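Local atomic coordinates of DegQ (Legionella pneumophila, PDB entry 4YO1), a protein that is probably a periplasmic serine-type endopeptidase of the DegP/HtrA type, which in full length joins a trypsin-like protease domain to two PDZ domains. Residues P24-A29 against V152-P157; M272-D277 against G300-Q305. The protein carries 1 engineered substitution. All coordinates share one frame; numbering follows the deposited sequence.

Contact 1. Residues P24-A29 against V152-P157; sequences PVLKNA and VAIGNP
Helix 23-29, near the N terminus, docks on the opening strand of the second barrel of a chymotrypsin-like protease, with Leu26 and Ala29 facing Val152 and Ile154. Leu26 and Ala29 are three positions apart and so come up on the same side of the helix, while the two strand residues flank Ala153 and both point at the helix. The segment axes approach to 10.8 Å at an angle of 39°, a distance filled by side chains from both sides. Leu26 CD2 and Ile154 CD1 are the two shared atoms. With its CG beside the backbone N (chi1 -69°), Leu26 sends CD2 toward the strand, where Leu26 and Val152 meet tip to tip, CD2 to CG1 at 4.1 Å. The same Leu26 CD2 also lies 4.1 Å from Ile154 CD1, the two chains meeting at a slant. Ile154, extended at chi2 (167°), carries that CD1 on to Ala29 CB, 3.8 Å away. All four residues are buried, and the junction is purely apolar. Ala169 on strand 168-176 touches both Leu26 and Val152, and Leu22 lies against Val152. Lys27 forms a salt bridge with Glu146 of a second subunit, whose Gly148 packs on Leu26. The side chain of Ile154 is also about 6 Å from that of Asn201, a predicted substrate-binding residue beside the engineered Ala202. The fold is the double six-stranded beta-barrel of chymotrypsin-like proteases, here with an N-terminal helix packed on the second barrel.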
loop_
_atom_site.group_PDB
_atom_site.type_symbol
_atom_site.label_atom_id
_atom_site.label_comp_id
_atom_site.label_asym_id
_atom_site.label_seq_id
_atom_site.Cartn_x
_atom_site.Cartn_y
_atom_site.Cartn_z
ATOM N N PRO A 24 -7.807 1.664 -18.836
ATOM C CA PRO A 24 -7.561 1.470 -20.270
ATOM C C PRO A 24 -6.523 0.392 -20.540
ATOM O O PRO A 24 -6.677 -0.472 -21.404
ATOM C CB PRO A 24 -6.974 2.819 -20.699
ATOM C CG PRO A 24 -7.575 3.782 -19.796
ATOM C CD PRO A 24 -7.726 3.094 -18.475
ATOM N N VAL A 25 -5.458 0.443 -19.767
ATOM C CA VAL A 25 -4.301 -0.358 -20.058
ATOM C C VAL A 25 -4.383 -1.721 -19.384
ATOM O O VAL A 25 -3.705 -2.666 -19.788
ATOM C CB VAL A 25 -3.043 0.397 -19.647
ATOM C CG1 VAL A 25 -1.788 -0.466 -19.824
ATOM C CG2 VAL A 25 -2.953 1.686 -20.416
ATOM N N LEU A 26 -5.220 -1.826 -18.360
ATOM C CA LEU A 26 -5.408 -3.103 -17.693
ATOM C C LEU A 26 -6.386 -3.950 -18.481
ATOM O O LEU A 26 -6.329 -5.181 -18.458
ATOM C CB LEU A 26 -5.904 -2.891 -16.269
ATOM C CG LEU A 26 -4.881 -2.272 -15.313
ATOM C CD1 LEU A 26 -5.317 -2.459 -13.874
ATOM C CD2 LEU A 26 -3.485 -2.851 -15.548
ATOM N N LYS A 27 -7.289 -3.268 -19.179
ATOM C CA LYS A 27 -8.235 -3.919 -20.080
ATOM C C LYS A 27 -7.460 -4.743 -21.088
ATOM O O LYS A 27 -7.780 -5.894 -21.364
ATOM C CB LYS A 27 -9.083 -2.870 -20.805
ATOM C CG LYS A 27 -10.578 -3.005 -20.575
ATOM C CD LYS A 27 -11.284 -1.681 -20.816
ATOM C CE LYS A 27 -12.792 -1.826 -20.689
ATOM N NZ LYS A 27 -13.498 -0.521 -20.843
ATOM N N ASN A 28 -6.408 -4.139 -21.612
ATOM C CA ASN A 28 -5.579 -4.787 -22.602
ATOM C C ASN A 28 -4.713 -5.915 -22.037
ATOM O O ASN A 28 -4.499 -6.929 -22.690
ATOM C CB ASN A 28 -4.728 -3.729 -23.289
ATOM C CG ASN A 28 -5.553 -2.534 -23.743
ATOM O OD1 ASN A 28 -5.138 -1.382 -23.601
ATOM N ND2 ASN A 28 -6.736 -2.806 -24.288
ATOM N N ALA A 29 -4.220 -5.739 -20.820
ATOM C CA ALA A 29 -3.436 -6.779 -20.169
ATOM C C ALA A 29 -4.280 -7.997 -19.815
ATOM O O ALA A 29 -3.871 -9.120 -20.085
ATOM C CB ALA A 29 -2.768 -6.233 -18.935
ATOM N N VAL A 152 1.820 -2.494 -11.509
ATOM C CA VAL A 152 0.591 -3.165 -11.109
ATOM C C VAL A 152 0.693 -4.686 -11.183
ATOM O O VAL A 152 1.067 -5.248 -12.211
ATOM C CB VAL A 152 -0.614 -2.670 -11.923
ATOM C CG1 VAL A 152 -1.752 -3.711 -11.919
ATOM C CG2 VAL A 152 -1.104 -1.333 -11.380
ATOM N N ALA A 153 0.346 -5.339 -10.080
ATOM C CA ALA A 153 0.406 -6.788 -9.990
ATOM C C ALA A 153 -0.960 -7.402 -10.239
ATOM O O ALA A 153 -1.847 -7.316 -9.401
ATOM C CB ALA A 153 0.916 -7.197 -8.626
ATOM N N ILE A 154 -1.123 -8.036 -11.392
ATOM C CA ILE A 154 -2.404 -8.635 -11.770
ATOM C C ILE A 154 -2.399 -10.145 -11.584
ATOM O O ILE A 154 -1.352 -10.792 -11.675
ATOM C CB ILE A 154 -2.740 -8.380 -13.242
ATOM C CG1 ILE A 154 -2.346 -6.973 -13.653
ATOM C CG2 ILE A 154 -4.221 -8.624 -13.502
ATOM C CD1 ILE A 154 -2.377 -6.813 -15.151
ATOM N N GLY A 155 -3.578 -10.703 -11.337
ATOM C CA GLY A 155 -3.725 -12.137 -11.262
ATOM C C GLY A 155 -5.143 -12.576 -11.557
ATOM O O GLY A 155 -5.993 -11.773 -11.932
ATOM N N ASN A 156 -5.392 -13.867 -11.387
ATOM C CA ASN A 156 -6.705 -14.437 -11.619
ATOM C C ASN A 156 -6.926 -15.591 -10.651
ATOM O O ASN A 156 -6.845 -16.746 -11.043
ATOM C CB ASN A 156 -6.810 -14.915 -13.069
ATOM C CG ASN A 156 -8.207 -15.360 -13.443
ATOM O OD1 ASN A 156 -9.155 -15.182 -12.681
ATOM N ND2 ASN A 156 -8.345 -15.930 -14.632
ATOM N N PRO A 157 -7.193 -15.278 -9.373
ATOM C CA PRO A 157 -7.329 -16.333 -8.363
ATOM C C PRO A 157 -8.682 -17.036 -8.435
ATOM O O PRO A 157 -8.830 -18.147 -7.935
ATOM C CB PRO A 157 -7.192 -15.567 -7.048
ATOM C CG PRO A 157 -7.692 -14.201 -7.363
ATOM C CD PRO A 157 -7.364 -13.930 -8.800
#

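Contact 2. Residues M272-D277 against G300-Q305; sequences MGYAED and GDVIVQ
Met272 and Tyr274 reach from a loop onto the beginning of the strand that carries Val302. At the methyl end of Met272, CE is modelled 3.2 Å from Gly300 O, the backbone carbonyl just ahead of that strand. The bend at chi3 (70°) turns CE out of line with the rest of the methionine chain and in toward the glycine. Tyr274 comes in alongside, its ring set obliquely to Val302, with CE2 of the ring 4.5 Å from CG2 of the valine. Met272 CE lies near both in a loose grouping, 4.5 Å from Tyr274 CE2 and 4.6 Å from Val302 CG2. No hydrogen bond joins the two segments, so the tyrosine and valine meet through apolar atoms alone. Gly273, with positive phi, lets the loop turn between the two contributing side chains. Both segments belong to the first PDZ domain, the one kept in this construct, where the loop between helix 266-269 and strand 281-286 packs against the start of strand 302-306. Outside this first shell, the tyrosine is fixed at its far end, since its OH is hydrogen-bonded to Leu335 O on strand 329-336, and its ring stacks with Phe278, which also touches Val302. Strand 281-286 holds the other partner in place, because Gly300 and Asp301 both make backbone hydrogen bonds with Val283. Asp301 points away from the loop, and its OD2 forms a salt bridge with Arg336.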
loop_
_atom_site.group_PDB
_atom_site.type_symbol
_atom_site.label_atom_id
_atom_site.label_comp_id
_atom_site.label_asym_id
_atom_site.label_seq_id
_atom_site.Cartn_x
_atom_site.Cartn_y
_atom_site.Cartn_z
ATOM N N MET A 272 26.785 -29.822 -34.474
ATOM C CA MET A 272 27.769 -28.745 -34.384
ATOM C C MET A 272 29.126 -29.148 -34.946
ATOM O O MET A 272 30.140 -28.536 -34.621
ATOM C CB MET A 272 27.944 -28.299 -32.935
ATOM C CG MET A 272 26.699 -27.714 -32.307
ATOM S SD MET A 272 26.826 -27.650 -30.505
ATOM C CE MET A 272 28.046 -26.370 -30.260
ATOM N N GLY A 273 29.142 -30.190 -35.774
ATOM C CA GLY A 273 30.344 -30.591 -36.484
ATOM C C GLY A 273 31.292 -31.474 -35.695
ATOM O O GLY A 273 32.307 -31.945 -36.227
ATOM N N TYR A 274 30.969 -31.702 -34.424
ATOM C CA TYR A 274 31.785 -32.569 -33.578
ATOM C C TYR A 274 31.496 -34.051 -33.838
ATOM O O TYR A 274 30.619 -34.393 -34.634
ATOM C CB TYR A 274 31.569 -32.242 -32.101
ATOM C CG TYR A 274 32.160 -30.919 -31.665
ATOM C CD1 TYR A 274 33.516 -30.800 -31.372
ATOM C CD2 TYR A 274 31.366 -29.790 -31.549
ATOM C CE1 TYR A 274 34.059 -29.592 -30.975
ATOM C CE2 TYR A 274 31.900 -28.576 -31.151
ATOM C CZ TYR A 274 33.245 -28.480 -30.867
ATOM O OH TYR A 274 33.773 -27.268 -30.471
ATOM N N ALA A 275 32.243 -34.925 -33.169
ATOM C CA ALA A 275 32.025 -36.361 -33.298
ATOM C C ALA A 275 30.864 -36.810 -32.425
ATOM O O ALA A 275 30.505 -36.133 -31.464
ATOM C CB ALA A 275 33.283 -37.119 -32.923
ATOM N N GLU A 276 30.276 -37.953 -32.761
ATOM C CA GLU A 276 29.224 -38.527 -31.928
ATOM C C GLU A 276 29.780 -38.821 -30.536
ATOM O O GLU A 276 29.111 -38.586 -29.538
ATOM C CB GLU A 276 28.634 -39.794 -32.568
ATOM C CG GLU A 276 27.477 -39.540 -33.538
ATOM C CD GLU A 276 26.869 -40.817 -34.129
ATOM O OE1 GLU A 276 27.243 -41.938 -33.712
ATOM O OE2 GLU A 276 26.002 -40.693 -35.021
ATOM N N ASP A 277 31.025 -39.293 -30.486
ATOM C CA ASP A 277 31.665 -39.702 -29.235
ATOM C C ASP A 277 32.193 -38.539 -28.376
ATOM O O ASP A 277 32.802 -38.760 -27.333
ATOM C CB ASP A 277 32.767 -40.755 -29.496
ATOM C CG ASP A 277 33.914 -40.232 -30.377
ATOM O OD1 ASP A 277 34.371 -39.083 -30.177
ATOM O OD2 ASP A 277 34.378 -40.985 -31.266
ATOM N N GLY A 300 27.659 -21.513 -27.306
ATOM C CA GLY A 300 27.998 -22.485 -28.326
ATOM C C GLY A 300 29.336 -23.144 -28.046
ATOM O O GLY A 300 29.740 -24.071 -28.756
ATOM N N ASP A 301 30.037 -22.664 -27.021
ATOM C CA ASP A 301 31.257 -23.321 -26.573
ATOM C C ASP A 301 30.954 -24.611 -25.808
ATOM O O ASP A 301 29.798 -24.921 -25.504
ATOM C CB ASP A 301 32.098 -22.380 -25.715
ATOM C CG ASP A 301 32.649 -21.212 -26.507
ATOM O OD1 ASP A 301 32.416 -21.167 -27.735
ATOM O OD2 ASP A 301 33.320 -20.342 -25.904
ATOM N N VAL A 302 32.004 -25.368 -25.511
ATOM C CA VAL A 302 31.863 -26.653 -24.850
ATOM C C VAL A 302 32.942 -26.824 -23.799
ATOM O O VAL A 302 34.122 -26.927 -24.124
ATOM C CB VAL A 302 31.979 -27.811 -25.856
ATOM C CG1 VAL A 302 31.932 -29.149 -25.137
ATOM C CG2 VAL A 302 30.877 -27.724 -26.899
ATOM N N ILE A 303 32.537 -26.856 -22.535
ATOM C CA ILE A 303 33.487 -27.102 -21.458
ATOM C C ILE A 303 33.783 -28.589 -21.322
ATOM O O ILE A 303 32.876 -29.414 -21.327
ATOM C CB ILE A 303 32.985 -26.558 -20.113
ATOM C CG1 ILE A 303 32.827 -25.040 -20.182
ATOM C CG2 ILE A 303 33.944 -26.924 -18.990
ATOM C CD1 ILE A 303 31.410 -24.603 -20.355
ATOM N N VAL A 304 35.061 -28.923 -21.216
ATOM C CA VAL A 304 35.461 -30.307 -21.054
ATOM C C VAL A 304 36.227 -30.476 -19.745
ATOM O O VAL A 304 36.338 -31.583 -19.218
ATOM C CB VAL A 304 36.313 -30.775 -22.244
ATOM C CG1 VAL A 304 36.592 -32.277 -22.154
ATOM C CG2 VAL A 304 35.609 -30.443 -23.552
ATOM N N GLN A 305 36.742 -29.369 -19.219
ATOM C CA GLN A 305 37.479 -29.410 -17.969
ATOM C C GLN A 305 37.417 -28.071 -17.248
ATOM O O GLN A 305 37.640 -27.021 -17.848
ATOM C CB GLN A 305 38.934 -29.801 -18.232
ATOM C CG GLN A 305 39.669 -30.358 -17.016
ATOM C CD GLN A 305 41.126 -30.686 -17.305
ATOM O OE1 GLN A 305 41.435 -31.481 -18.192
ATOM N NE2 GLN A 305 42.030 -30.061 -16.559
#

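Overall arrangement
From the N terminus, helix 23-29 comes first, and contact 1 brings it onto strand 150-155 only after the chain has built the entire first barrel, closing a loop of 122 residues. The second barrel follows, then helix 236-249 leads out of the protease domain toward the PDZ domain. Contact 2 opens there and closes quickly, spanning 22 residues that include strand 281-286 and helix 291-294. The loops run in series, neither nested nor crossed. The centres of contacts 1 and 2 lie about 45 Å apart, on opposite sides of the chain's centre. Contact 1 thus joins parts of the protease region far apart in sequence, whereas contact 2 works locally within the PDZ domain.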